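Local coordinates for protein chitosanase (PDB 6X2Q) that probably hydrolyses chitosan as a family 46 chitosanase and holds glucosamine sugars of a chitosan oligosaccharide in its cleft, at residues M123-E128 with H147-D152; Q6-A11 with L117-A122; P134-A139 with V175-W180. All coordinates share one frame; numbering follows the deposited sequence.

Interaction 1. Residues M123-E128 with H147-D152; sequences MERAAE and HGEGDD. With GCS (2-amino-2-deoxy-beta-D-glucopyranose), chain B; GCS (2-amino-2-deoxy-beta-D-glucopyranose), chain C; GCS (2-amino-2-deoxy-beta-D-glucopyranose), chain D.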
loop_
_atom_site.group_PDB
_atom_site.type_symbol
_atom_site.label_atom_id
_atom_site.label_comp_id
_atom_site.label_asym_id
_atom_site.label_seq_id
_atom_site.Cartn_x
_atom_site.Cartn_y
_atom_site.Cartn_z
ATOM N N MET A 123 7.258 -2.157 9.234
ATOM C CA MET A 123 8.026 -1.703 10.420
ATOM C C MET A 123 9.069 -2.752 10.827
ATOM O O MET A 123 10.082 -2.361 11.348
ATOM C CB MET A 123 7.125 -1.351 11.599
ATOM C CG MET A 123 6.135 -0.285 11.279
ATOM S SD MET A 123 6.849 1.253 10.776
ATOM C CE MET A 123 7.066 1.036 9.020
ATOM N N GLU A 124 8.782 -4.035 10.633
ATOM C CA GLU A 124 9.778 -5.096 10.903
ATOM C C GLU A 124 10.894 -4.967 9.864
ATOM O O GLU A 124 12.025 -5.134 10.231
ATOM C CB GLU A 124 9.161 -6.488 10.879
ATOM N N ARG A 125 10.561 -4.660 8.615
ATOM C CA ARG A 125 11.642 -4.440 7.658
ATOM C C ARG A 125 12.498 -3.258 8.087
ATOM O O ARG A 125 13.729 -3.341 8.093
ATOM C CB ARG A 125 11.095 -4.216 6.255
ATOM C CG ARG A 125 10.338 -5.390 5.689
ATOM C CD ARG A 125 11.265 -6.501 5.285
ATOM N NE ARG A 125 10.508 -7.659 4.820
ATOM C CZ ARG A 125 11.037 -8.707 4.198
ATOM N NH1 ARG A 125 12.340 -8.762 3.937
ATOM N NH2 ARG A 125 10.248 -9.702 3.836
ATOM N N ALA A 126 11.857 -2.148 8.461
ATOM C CA ALA A 126 12.605 -0.971 8.879
ATOM C C ALA A 126 13.551 -1.308 10.023
ATOM O O ALA A 126 14.721 -0.913 10.003
ATOM C CB ALA A 126 11.639 0.148 9.277
ATOM N N ALA A 127 13.071 -2.077 11.010
ATOM C CA ALA A 127 13.905 -2.419 12.162
ATOM C C ALA A 127 15.097 -3.276 11.752
ATOM O O ALA A 127 16.217 -3.058 12.232
ATOM C CB ALA A 127 13.075 -3.136 13.227
ATOM N N GLU A 128 14.878 -4.256 10.868
ATOM C CA GLU A 128 15.988 -5.049 10.346
ATOM C C GLU A 128 17.005 -4.178 9.626
ATOM O O GLU A 128 18.216 -4.419 9.717
ATOM C CB GLU A 128 15.465 -6.126 9.407
ATOM C CG GLU A 128 14.861 -7.305 10.136
ATOM C CD GLU A 128 13.869 -8.064 9.284
ATOM O OE1 GLU A 128 12.752 -8.349 9.786
ATOM O OE2 GLU A 128 14.204 -8.371 8.118
ATOM N N HIS A 147 3.451 -2.534 -3.796
ATOM C CA HIS A 147 4.267 -3.596 -4.381
ATOM C C HIS A 147 4.066 -4.956 -3.732
ATOM O O HIS A 147 4.464 -5.967 -4.327
ATOM C CB HIS A 147 5.762 -3.243 -4.278
ATOM C CG HIS A 147 6.128 -1.960 -4.954
ATOM N ND1 HIS A 147 6.826 -1.919 -6.144
ATOM C CD2 HIS A 147 5.888 -0.670 -4.612
ATOM C CE1 HIS A 147 7.006 -0.659 -6.499
ATOM N NE2 HIS A 147 6.446 0.117 -5.590
ATOM N N GLY A 148 3.518 -5.001 -2.516
ATOM C CA GLY A 148 3.336 -6.251 -1.800
ATOM C C GLY A 148 4.624 -6.750 -1.180
ATOM O O GLY A 148 5.694 -6.180 -1.429
ATOM N N GLU A 149 4.543 -7.803 -0.366
ATOM C CA GLU A 149 5.708 -8.396 0.284
ATOM C C GLU A 149 6.040 -9.782 -0.279
ATOM O O GLU A 149 6.625 -10.625 0.410
ATOM C CB GLU A 149 5.505 -8.465 1.803
ATOM C CG GLU A 149 6.814 -8.465 2.576
ATOM C CD GLU A 149 6.650 -8.824 4.056
ATOM O OE1 GLU A 149 5.523 -9.180 4.479
ATOM O OE2 GLU A 149 7.665 -8.768 4.799
ATOM N N GLY A 150 5.683 -10.033 -1.533
ATOM C CA GLY A 150 6.022 -11.288 -2.171
ATOM C C GLY A 150 7.526 -11.422 -2.428
ATOM O O GLY A 150 8.361 -10.665 -1.935
ATOM N N ASP A 151 7.858 -12.426 -3.234
ATOM C CA ASP A 151 9.240 -12.752 -3.551
ATOM C C ASP A 151 9.606 -12.426 -4.994
ATOM O O ASP A 151 10.714 -12.757 -5.429
ATOM C CB ASP A 151 9.514 -14.227 -3.238
ATOM C CG ASP A 151 9.553 -14.502 -1.736
ATOM O OD1 ASP A 151 10.371 -13.862 -1.020
ATOM O OD2 ASP A 151 8.775 -15.361 -1.264
ATOM N N ASP A 152 8.706 -11.761 -5.711
ATOM C CA ASP A 152 8.907 -11.299 -7.107
ATOM C C ASP A 152 9.897 -10.131 -7.156
ATOM O O ASP A 152 10.067 -9.467 -6.147
ATOM C CB ASP A 152 7.595 -10.822 -7.725
ATOM C CG ASP A 152 6.859 -9.745 -6.947
ATOM O OD1 ASP A 152 6.466 -10.006 -5.828
ATOM O OD2 ASP A 152 6.663 -8.673 -7.485
HETATM C C1 GCS B . 0.964 -9.320 -2.511
HETATM C C2 GCS B . 2.145 -10.205 -2.712
HETATM C C3 GCS B . 1.927 -11.491 -1.969
HETATM C C4 GCS B . 1.839 -11.288 -0.473
HETATM C C5 GCS B . 0.901 -10.095 -0.280
HETATM C C6 GCS B . 0.944 -9.532 1.106
HETATM N N2 GCS B . 2.265 -10.528 -4.071
HETATM O O3 GCS B . 2.998 -12.313 -2.271
HETATM O O4 GCS B . 1.961 -12.305 0.201
HETATM O O5 GCS B . 1.077 -9.005 -1.155
HETATM O O6 GCS B . 2.127 -8.834 1.259
HETATM C C1 GCS C . 2.554 -12.844 1.086
HETATM C C2 GCS C . 1.907 -13.794 1.964
HETATM C C3 GCS C . 2.865 -14.340 3.023
HETATM C C4 GCS C . 4.000 -14.949 2.284
HETATM C C5 GCS C . 4.592 -13.831 1.476
HETATM C C6 GCS C . 5.746 -14.378 0.709
HETATM N N2 GCS C . 0.768 -13.301 2.645
HETATM O O3 GCS C . 2.329 -15.392 3.798
HETATM O O4 GCS C . 4.924 -15.489 3.206
HETATM O O5 GCS C . 3.657 -13.406 0.543
HETATM O O6 GCS C . 6.869 -14.134 1.525
HETATM C C1 GCS D . -1.327 -4.880 -4.112
HETATM C C2 GCS D . -1.953 -6.047 -3.375
HETATM C C3 GCS D . -0.864 -6.875 -2.757
HETATM C C4 GCS D . 0.103 -7.405 -3.804
HETATM C C5 GCS D . 0.380 -6.221 -4.735
HETATM C C6 GCS D . 1.210 -6.502 -5.958
HETATM N N2 GCS D . -2.938 -5.681 -2.423
HETATM O O1 GCS D . -2.203 -3.975 -4.783
HETATM O O3 GCS D . -1.493 -7.923 -2.136
HETATM O O4 GCS D . 0.866 -8.172 -3.355
HETATM O O5 GCS D . -0.777 -5.557 -5.173
HETATM O O6 GCS D . 0.910 -7.720 -6.554
#
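Where the sugar-binding cleft of this family 46 glycoside hydrolase is lined by segment 147-152, the end of helix 134-147 and the loop after it, Glu149 extends its carboxylate to Arg125 on helix 104-129. The two side chains come from opposite directions and form a salt bridge that carries the whole contact. Arg125 presents the edge of its guanidinium side-on: NE and NH2 both grip the same oxygen, with Arg125 NH2 2.9 Å and Arg125 NE 3.1 Å from Glu149 OE2. That oxygen lies almost exactly in the guanidinium plane, whereas the carboxylate plane is turned 74° against it. The NE bond uses the anti lone pair of OE2; the NH2 bond arrives on the same anti side but well out of the carboxylate plane. Glu149 has CG anti to its backbone nitrogen (chi1 -154°) and runs extended from there, which carries the carboxylate toward the helix, while the bend of Arg125 at chi2 brings its guanidinium round. Pro157 of helix 156-167 touches both side chains.

The backbone of the same loop faces the sugars. Glu149 N donates to O6 of the GCS in chain B at 3.1 Å. Gly148, with positive phi just past the end of helix 134-147, puts its CA 3.5 Å from O4 of the GCS in chain D, and a side chain there would run into that oxygen. Gly150 CA lies 3.2 Å from O3 of the chain B sugar, leaving similarly little room. Glu149 is thus divided between tasks: its amide serves the ligand and its carboxylate the neighbouring helix. With N-H groups from NE and NH2 both directed at OE2, the negative charge of that oxygen is probably partly neutralised, and the Glu149 side chain is tied to helix 104-129.

Interaction 2. Residues Q6-A11 with L117-A122; sequences QQRLLA and LYFQPA. With GCS (2-amino-2-deoxy-beta-D-glucopyranose), chain D.
Arg8 and Phe119 mark the closest backbone approach of two helical segments, their CA atoms 9.8 Å apart, so the helices stay separate and long side chains span the distance. Segment 117-122 is not a regular helix: it has a wider pi-type turn at 117-119 and a kink where Pro121 N makes no bond to the preceding turn. The guanidinium of Arg8 lies over one face of the Phe119 ring in a cation-pi contact, with Arg8 CZ 3.9 Å from the ring centroid and 19° off the ring normal. NH1 sits over the ring centre, and Arg8 NH1 comes within 3.4 Å of Phe119 CD2. The planes are 33° apart, so the guanidinium is tilted against the ring. On Phe119, CG stands anti to the backbone nitrogen (chi1 -178°), projecting the ring across to the arginine. The aliphatic part of Arg8 joins in, its CG 4.1 Å from Phe119 CZ. A salt bridge from NE to Asp12 holds the guanidinium from its own helix. Replacing Phe119 by an alanine would probably leave the Arg8 cation without its aromatic face and open a gap between the two helices.

One residue earlier, Tyr118 directs its hydroxyl to the sugar cleft, where OH lies 3.1 Å from O3 of the GCS in chain D and also bonds Asp52 at the start of helix 52-63. Helix 104-129 thus reaches the ligand with Tyr118 and helix 5-20 with Phe119. Helix 134-147 runs against both, Tyr141 meeting the Phe119 ring edge-to-face while Leu138 packs on Ala11.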
loop_
_atom_site.group_PDB
_atom_site.type_symbol
_atom_site.label_atom_id
_atom_site.label_comp_id
_atom_site.label_asym_id
_atom_site.label_seq_id
_atom_site.Cartn_x
_atom_site.Cartn_y
_atom_site.Cartn_z
ATOM N N GLN A 6 0.430 10.869 15.601
ATOM C CA GLN A 6 0.337 11.938 14.577
ATOM C C GLN A 6 1.084 11.486 13.312
ATOM O O GLN A 6 0.599 11.773 12.230
ATOM C CB GLN A 6 0.844 13.291 15.075
ATOM C CG GLN A 6 0.786 14.399 14.025
ATOM C CD GLN A 6 1.142 15.799 14.486
ATOM O OE1 GLN A 6 2.301 16.173 14.579
ATOM N NE2 GLN A 6 0.136 16.610 14.745
ATOM N N GLN A 7 2.191 10.763 13.445
ATOM C CA GLN A 7 2.957 10.316 12.256
ATOM C C GLN A 7 2.206 9.231 11.467
ATOM O O GLN A 7 2.289 9.254 10.269
ATOM C CB GLN A 7 4.373 9.915 12.652
ATOM C CG GLN A 7 5.266 11.091 12.989
ATOM C CD GLN A 7 6.577 10.650 13.584
ATOM O OE1 GLN A 7 6.703 9.567 14.111
ATOM N NE2 GLN A 7 7.581 11.487 13.487
ATOM N N ARG A 8 1.480 8.367 12.167
ATOM C CA ARG A 8 0.704 7.289 11.520
ATOM C C ARG A 8 -0.541 7.873 10.853
ATOM O O ARG A 8 -0.853 7.455 9.756
ATOM C CB ARG A 8 0.353 6.186 12.506
ATOM C CG ARG A 8 0.278 4.810 11.867
ATOM C CD ARG A 8 -1.123 4.554 11.364
ATOM N NE ARG A 8 -1.322 3.584 10.316
ATOM C CZ ARG A 8 -1.134 2.299 10.456
ATOM N NH1 ARG A 8 -0.694 1.825 11.600
ATOM N NH2 ARG A 8 -1.403 1.486 9.465
ATOM N N LEU A 9 -1.213 8.816 11.495
ATOM C CA LEU A 9 -2.392 9.398 10.827
ATOM C C LEU A 9 -1.886 10.096 9.571
ATOM O O LEU A 9 -2.525 10.000 8.559
ATOM C CB LEU A 9 -3.073 10.381 11.772
ATOM C CG LEU A 9 -3.562 11.649 11.098
ATOM C CD1 LEU A 9 -5.045 11.568 10.832
ATOM C CD2 LEU A 9 -3.230 12.865 11.919
ATOM N N LEU A 10 -0.763 10.783 9.703
ATOM C CA LEU A 10 -0.086 11.466 8.612
ATOM C C LEU A 10 0.255 10.491 7.487
ATOM O O LEU A 10 -0.088 10.723 6.326
ATOM C CB LEU A 10 1.167 12.135 9.157
ATOM C CG LEU A 10 1.594 13.548 8.786
ATOM C CD1 LEU A 10 0.451 14.521 8.711
ATOM C CD2 LEU A 10 2.545 13.984 9.857
ATOM N N ALA A 11 0.918 9.381 7.822
ATOM C CA ALA A 11 1.216 8.356 6.829
ATOM C C ALA A 11 -0.047 7.907 6.098
ATOM O O ALA A 11 -0.072 7.837 4.862
ATOM C CB ALA A 11 1.900 7.165 7.499
ATOM N N LEU A 117 -0.865 -7.327 7.364
ATOM C CA LEU A 117 -0.127 -7.608 6.134
ATOM C C LEU A 117 0.901 -6.528 5.792
ATOM O O LEU A 117 1.963 -6.838 5.238
ATOM C CB LEU A 117 -1.089 -7.779 4.951
ATOM C CG LEU A 117 -2.031 -8.987 4.920
ATOM C CD1 LEU A 117 -2.830 -8.963 3.640
ATOM C CD2 LEU A 117 -1.288 -10.325 5.059
ATOM N N TYR A 118 0.619 -5.265 6.096
ATOM C CA TYR A 118 1.412 -4.182 5.520
ATOM C C TYR A 118 2.156 -3.359 6.559
ATOM O O TYR A 118 3.382 -3.224 6.460
ATOM C CB TYR A 118 0.506 -3.291 4.652
ATOM C CG TYR A 118 -0.095 -4.114 3.536
ATOM C CD1 TYR A 118 0.721 -4.869 2.696
ATOM C CD2 TYR A 118 -1.472 -4.198 3.364
ATOM C CE1 TYR A 118 0.187 -5.658 1.709
ATOM C CE2 TYR A 118 -2.015 -4.986 2.360
ATOM C CZ TYR A 118 -1.178 -5.711 1.542
ATOM O OH TYR A 118 -1.706 -6.501 0.567
ATOM N N PHE A 119 1.464 -2.811 7.564
ATOM C CA PHE A 119 2.134 -1.879 8.466
ATOM C C PHE A 119 3.157 -2.594 9.338
ATOM O O PHE A 119 4.319 -2.176 9.419
ATOM C CB PHE A 119 1.126 -1.133 9.337
ATOM C CG PHE A 119 1.769 -0.118 10.247
ATOM C CD1 PHE A 119 2.283 1.061 9.731
ATOM C CD2 PHE A 119 1.899 -0.362 11.615
ATOM C CE1 PHE A 119 2.895 1.992 10.562
ATOM C CE2 PHE A 119 2.514 0.568 12.451
ATOM C CZ PHE A 119 3.011 1.745 11.917
ATOM N N GLN A 120 2.751 -3.669 10.004
ATOM C CA GLN A 120 3.693 -4.327 10.905
ATOM C C GLN A 120 4.839 -4.958 10.126
ATOM O O GLN A 120 6.003 -4.745 10.503
ATOM C CB GLN A 120 2.958 -5.326 11.815
ATOM C CG GLN A 120 1.960 -4.699 12.810
ATOM C CD GLN A 120 2.616 -3.796 13.873
ATOM O OE1 GLN A 120 3.797 -3.952 14.207
ATOM N NE2 GLN A 120 1.840 -2.842 14.405
ATOM N N PRO A 121 4.610 -5.695 9.039
ATOM C CA PRO A 121 5.774 -6.155 8.262
ATOM C C PRO A 121 6.670 -5.024 7.768
ATOM O O PRO A 121 7.896 -5.187 7.766
ATOM C CB PRO A 121 5.133 -6.939 7.108
ATOM C CG PRO A 121 3.869 -7.451 7.693
ATOM C CD PRO A 121 3.367 -6.334 8.571
ATOM N N ALA A 122 6.112 -3.880 7.353
ATOM C CA ALA A 122 6.981 -2.794 6.896
ATOM C C ALA A 122 7.832 -2.260 8.040
ATOM O O ALA A 122 9.016 -1.963 7.855
ATOM C CB ALA A 122 6.165 -1.661 6.267
HETATM C C1 GCS D . -1.327 -4.880 -4.112
HETATM C C2 GCS D . -1.953 -6.047 -3.375
HETATM C C3 GCS D . -0.864 -6.875 -2.757
HETATM C C4 GCS D . 0.103 -7.405 -3.804
HETATM C C5 GCS D . 0.380 -6.221 -4.735
HETATM C C6 GCS D . 1.210 -6.502 -5.958
HETATM N N2 GCS D . -2.938 -5.681 -2.423
HETATM O O1 GCS D . -2.203 -3.975 -4.783
HETATM O O3 GCS D . -1.493 -7.923 -2.136
HETATM O O4 GCS D . 0.866 -8.172 -3.355
HETATM O O5 GCS D . -0.777 -5.557 -5.173
HETATM O O6 GCS D . 0.910 -7.720 -6.554
#

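Interaction 3. Residues P134-A139 with V175-W180; sequences PLTLLA and VDERRW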
loop_
_atom_site.group_PDB
_atom_site.type_symbol
_atom_site.label_atom_id
_atom_site.label_comp_id
_atom_site.label_asym_id
_atom_site.label_seq_id
_atom_site.Cartn_x
_atom_site.Cartn_y
_atom_site.Cartn_z
ATOM N N PRO A 134 11.420 8.769 10.313
ATOM C CA PRO A 134 10.009 8.520 9.972
ATOM C C PRO A 134 9.722 8.486 8.471
ATOM O O PRO A 134 8.870 7.695 8.023
ATOM C CB PRO A 134 9.296 9.682 10.666
ATOM C CG PRO A 134 10.178 9.980 11.872
ATOM C CD PRO A 134 11.586 9.758 11.401
ATOM N N LEU A 135 10.420 9.316 7.683
ATOM C CA LEU A 135 10.208 9.338 6.235
ATOM C C LEU A 135 10.550 7.990 5.609
ATOM O O LEU A 135 9.829 7.505 4.725
ATOM C CB LEU A 135 11.053 10.447 5.594
ATOM C CG LEU A 135 10.998 10.526 4.067
ATOM C CD1 LEU A 135 9.596 10.893 3.643
ATOM C CD2 LEU A 135 11.985 11.536 3.513
ATOM N N THR A 136 11.654 7.370 6.049
ATOM C CA THR A 136 11.990 6.026 5.577
ATOM C C THR A 136 10.885 5.019 5.912
ATOM O O THR A 136 10.565 4.144 5.096
ATOM C CB THR A 136 13.327 5.590 6.179
ATOM O OG1 THR A 136 14.268 6.631 5.976
ATOM C CG2 THR A 136 13.879 4.330 5.506
ATOM N N LEU A 137 10.287 5.126 7.106
ATOM C CA LEU A 137 9.198 4.223 7.473
ATOM C C LEU A 137 7.993 4.432 6.566
ATOM O O LEU A 137 7.355 3.465 6.128
ATOM C CB LEU A 137 8.805 4.432 8.942
ATOM C CG LEU A 137 9.608 3.704 10.034
ATOM C CD1 LEU A 137 11.105 3.729 9.769
ATOM C CD2 LEU A 137 9.311 4.276 11.433
ATOM N N LEU A 138 7.671 5.691 6.280
ATOM C CA LEU A 138 6.569 5.986 5.387
ATOM C C LEU A 138 6.839 5.402 4.003
ATOM O O LEU A 138 5.977 4.730 3.423
ATOM C CB LEU A 138 6.369 7.501 5.334
ATOM C CG LEU A 138 5.380 7.993 4.280
ATOM C CD1 LEU A 138 3.978 7.476 4.581
ATOM C CD2 LEU A 138 5.397 9.506 4.232
ATOM N N ALA A 139 8.061 5.586 3.499
ATOM C CA ALA A 139 8.410 5.079 2.177
ATOM C C ALA A 139 8.320 3.564 2.127
ATOM O O ALA A 139 7.855 2.999 1.132
ATOM C CB ALA A 139 9.816 5.535 1.794
ATOM N N VAL A 175 25.790 2.818 6.695
ATOM C CA VAL A 175 25.418 3.555 5.490
ATOM C C VAL A 175 24.471 4.674 5.891
ATOM O O VAL A 175 23.453 4.428 6.551
ATOM C CB VAL A 175 24.758 2.631 4.449
ATOM C CG1 VAL A 175 24.242 3.461 3.264
ATOM C CG2 VAL A 175 25.710 1.527 3.978
ATOM N N ASP A 176 24.798 5.906 5.501
ATOM C CA ASP A 176 23.934 7.045 5.797
ATOM C C ASP A 176 22.511 6.760 5.329
ATOM O O ASP A 176 22.287 6.399 4.167
ATOM C CB ASP A 176 24.476 8.316 5.121
ATOM C CG ASP A 176 23.666 9.575 5.475
ATOM O OD1 ASP A 176 22.554 9.750 4.935
ATOM O OD2 ASP A 176 24.129 10.388 6.315
ATOM N N GLU A 177 21.546 6.929 6.242
ATOM C CA GLU A 177 20.185 6.489 5.957
ATOM C C GLU A 177 19.552 7.296 4.828
ATOM O O GLU A 177 18.733 6.759 4.076
ATOM C CB GLU A 177 19.314 6.565 7.205
ATOM C CG GLU A 177 17.950 5.914 6.996
ATOM C CD GLU A 177 17.075 5.954 8.226
ATOM O OE1 GLU A 177 17.604 5.839 9.357
ATOM O OE2 GLU A 177 15.847 6.118 8.055
ATOM N N ARG A 178 19.921 8.573 4.688
ATOM C CA ARG A 178 19.375 9.376 3.602
ATOM C C ARG A 178 19.870 8.878 2.255
ATOM O O ARG A 178 19.128 8.909 1.267
ATOM C CB ARG A 178 19.734 10.847 3.784
ATOM C CG ARG A 178 18.863 11.570 4.809
ATOM C CD ARG A 178 19.501 12.897 5.192
ATOM N NE ARG A 178 20.886 12.695 5.586
ATOM C CZ ARG A 178 21.714 13.695 5.879
ATOM N NH1 ARG A 178 21.283 14.950 5.795
ATOM N NH2 ARG A 178 22.968 13.445 6.238
ATOM N N ARG A 179 21.122 8.417 2.196
ATOM C CA ARG A 179 21.644 7.836 0.962
ATOM C C ARG A 179 20.912 6.537 0.624
ATOM O O ARG A 179 20.534 6.303 -0.535
ATOM C CB ARG A 179 23.153 7.601 1.090
ATOM C CG ARG A 179 23.856 7.361 -0.247
ATOM C CD ARG A 179 25.362 7.605 -0.164
ATOM N NE ARG A 179 26.066 6.363 0.135
ATOM C CZ ARG A 179 26.382 5.446 -0.774
ATOM N NH1 ARG A 179 26.079 5.651 -2.047
ATOM N NH2 ARG A 179 27.010 4.329 -0.414
ATOM N N TRP A 180 20.716 5.673 1.627
ATOM C CA TRP A 180 19.979 4.434 1.402
ATOM C C TRP A 180 18.569 4.730 0.922
ATOM O O TRP A 180 18.077 4.094 -0.017
ATOM C CB TRP A 180 19.941 3.595 2.678
ATOM C CG TRP A 180 19.383 2.205 2.474
ATOM C CD1 TRP A 180 20.098 1.046 2.372
ATOM C CD2 TRP A 180 17.998 1.830 2.374
ATOM N NE1 TRP A 180 19.247 -0.022 2.199
ATOM C CE2 TRP A 180 17.956 0.436 2.188
ATOM C CE3 TRP A 180 16.793 2.543 2.406
ATOM C CZ2 TRP A 180 16.753 -0.265 2.029
ATOM C CZ3 TRP A 180 15.597 1.847 2.254
ATOM C CH2 TRP A 180 15.589 0.458 2.060
#
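Thr136 OG1 donates a short hydrogen bond to Glu177 OE2, 2.7 Å long, using the anti lone pair of the carboxylate oxygen. The two side chains come from opposite directions. On Thr136, OG1 lies anti to the carbonyl carbon (chi1 -49°) and CG2 takes the position opposite the backbone nitrogen. Glu177 stretches out to it as an extended chain, and OE2 thereby lies 3.2 Å from Thr136 CB. Less closely, the methyl CG2 of Thr136 approaches Trp180 CZ3, 4.4 Å away.

This contact joins the first turns of two helices, 134-147 and 177-193, within the largely helical family 46 fold. Asp176 is the N-cap of the second: its OD1 takes weak bonds from the backbone nitrogens of Arg178 and Arg179. The same carboxylate forms a salt bridge with the Arg178 side chain, where NH2 donates to Asp176 OD2 at 3.3 Å in a nearly straight bond.

Farther out, Glu177 also accepts from Gln132 N at OE1 and from Met133 N at OE2, just before helix 134-147. Trp180 is fixed by a bond from NE1 to Thr164 of helix 156-167, and its ring meets Phe184 with the planes nearly parallel. Leu181 lies against Leu135, Thr136 and Ala139.

The three contacts lie 13 to 15 Å apart, centre to centre, around the consecutive helices 104-129 and 134-147. Interactions 1 and 2 share helix 104-129, and they touch where Glu149 OE1 packs 3.5 Å from Pro121 CB; segments of both also reach the GCS of chain D. Interaction 3 joins helix 134-147 to helix 177-193; Leu137 of the former packs against Met123 and Ala126 of interaction 1, and its Leu138 and Pro134 meet Ala11 and Gln7 of interaction 2. Along the chain interaction 2 closes before either of the others opens, whereas the segments of interactions 1 and 3 alternate. The helical pair thus connects the sugar cleft with the packing around helices 5-20 and 177-193.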